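Local coordinates for protein HTH-type transcriptional regulator mcbR (Escherichia coli UMEA 3718-1, PDB 4P9F) that represses expression of McbA by binding to its promoter region, which prevents colanic acid overproduction and is important for biofilm formation, at residues I82-E85 against L86-A90. Numbering follows the deposited sequence.
Sequences IRYE and LELMA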
# COMPACT_ATOMS: atom_id res chain seq x y z
N ILE A 82 -4.44 8.58 -3.46
CA ILE A 82 -3.36 7.93 -2.73
C ILE A 82 -2.10 7.83 -3.59
O ILE A 82 -1.02 8.22 -3.16
CB ILE A 82 -3.76 6.50 -2.27
CG1 ILE A 82 -5.00 6.55 -1.36
CG2 ILE A 82 -2.59 5.85 -1.51
CD1 ILE A 82 -5.63 5.18 -1.10
N ARG A 83 -2.23 7.33 -4.80
CA ARG A 83 -1.04 7.11 -5.61
C ARG A 83 -0.43 8.42 -6.08
O ARG A 83 0.76 8.48 -6.39
CB ARG A 83 -1.37 6.22 -6.79
CG ARG A 83 -2.17 6.92 -7.86
CD ARG A 83 -2.55 5.90 -8.91
NE ARG A 83 -3.23 6.48 -10.06
CZ ARG A 83 -2.64 6.82 -11.20
NH1 ARG A 83 -1.33 6.63 -11.36
NH2 ARG A 83 -3.37 7.32 -12.18
N TYR A 84 -1.24 9.46 -6.16
CA TYR A 84 -0.72 10.78 -6.49
C TYR A 84 0.44 11.13 -5.56
O TYR A 84 1.54 11.38 -6.02
CB TYR A 84 -1.82 11.83 -6.39
CG TYR A 84 -1.38 13.24 -6.71
CD1 TYR A 84 -1.33 13.71 -8.02
CD2 TYR A 84 -1.00 14.10 -5.69
CE1 TYR A 84 -0.93 15.03 -8.29
CE2 TYR A 84 -0.60 15.41 -5.95
CZ TYR A 84 -0.57 15.87 -7.25
OH TYR A 84 -0.16 17.16 -7.48
N GLU A 85 0.20 11.07 -4.25
CA GLU A 85 1.25 11.38 -3.28
C GLU A 85 2.42 10.42 -3.37
O GLU A 85 3.57 10.85 -3.30
CB GLU A 85 0.71 11.40 -1.85
CG GLU A 85 -0.39 12.40 -1.65
CD GLU A 85 0.07 13.84 -1.85
OE1 GLU A 85 1.27 14.13 -1.64
OE2 GLU A 85 -0.77 14.69 -2.21
N LEU A 86 2.14 9.13 -3.51
CA LEU A 86 3.21 8.13 -3.49
C LEU A 86 4.11 8.21 -4.71
O LEU A 86 5.33 8.10 -4.59
CB LEU A 86 2.62 6.73 -3.38
CG LEU A 86 1.81 6.48 -2.09
CD1 LEU A 86 1.34 5.02 -1.96
CD2 LEU A 86 2.59 6.93 -0.84
N GLU A 87 3.51 8.40 -5.89
CA GLU A 87 4.28 8.43 -7.12
C GLU A 87 5.12 9.72 -7.24
O GLU A 87 6.25 9.68 -7.71
CB GLU A 87 3.34 8.26 -8.33
CG GLU A 87 2.69 6.85 -8.39
CD GLU A 87 1.95 6.57 -9.70
OE1 GLU A 87 2.48 6.87 -10.78
OE2 GLU A 87 0.82 6.07 -9.64
N LEU A 88 4.57 10.84 -6.77
CA LEU A 88 5.32 12.08 -6.75
C LEU A 88 6.48 11.98 -5.76
O LEU A 88 7.56 12.53 -5.99
CB LEU A 88 4.40 13.25 -6.38
CG LEU A 88 3.37 13.63 -7.46
CD1 LEU A 88 2.64 14.92 -7.09
CD2 LEU A 88 4.04 13.77 -8.80
N MSE A 89 6.25 11.29 -4.65
CA MSE A 89 7.32 11.04 -3.68
C MSE A 89 8.40 10.16 -4.29
O MSE A 89 9.60 10.43 -4.15
CB MSE A 89 6.76 10.38 -2.41
CG MSE A 89 7.81 10.08 -1.33
SE MSE A 89 7.08 8.93 0.11
CE MSE A 89 5.19 9.34 -0.11
N ALA A 90 7.97 9.09 -4.95
CA ALA A 90 8.90 8.20 -5.62
C ALA A 90 9.73 8.93 -6.67
O ALA A 90 10.95 8.78 -6.71
CB ALA A 90 8.15 7.02 -6.27
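Arg83 and Glu87 form a buried i to i+4 salt bridge on helix 73-95, in the all-helical FCD domain of this GntR-family repressor. Arg83 NH1 lies 2.8 Å from Glu87 OE2. The acceptor sits at the edge of the guanidinium, nearly in its plane, while NH1 reaches OE2 on the syn side, somewhat above the carboxylate plane. The two planes are turned 38° apart. With CG of Arg83 between the backbone N and the carbonyl carbon (chi1 73°), the extended chain runs beside OE2, and its CD is 3.5 Å from that oxygen. Asn80 takes a hydrogen bond from Arg83 NE. The carboxylate is also held from other helices: Trp153 NE1 bonds to OE2, and Tyr137 OH and Arg133 NH1 meet OE1.

One residue further along, Leu88 CD1 makes a CH-pi contact with the Tyr84 ring. The methyl stands over one face, 3.6 Å from the ring centroid and shifted toward the rim on the CZ side. Met202 of helix 191-210 touches both residues.

Ile82 and Leu86 lie side by side and point the same way, with Ile82 CG2 4.0 Å from Leu86 CD1. Both pack on Leu152, and Leu86 also meets Leu86 of the second subunit.

A glutamine at Glu87 would probably leave Arg83 and Arg133, whose NH1 atoms lie close together, without the negative charge that both of them bind. The buried carboxylate thus appears to offset two nearby positive charges while tying three helices together.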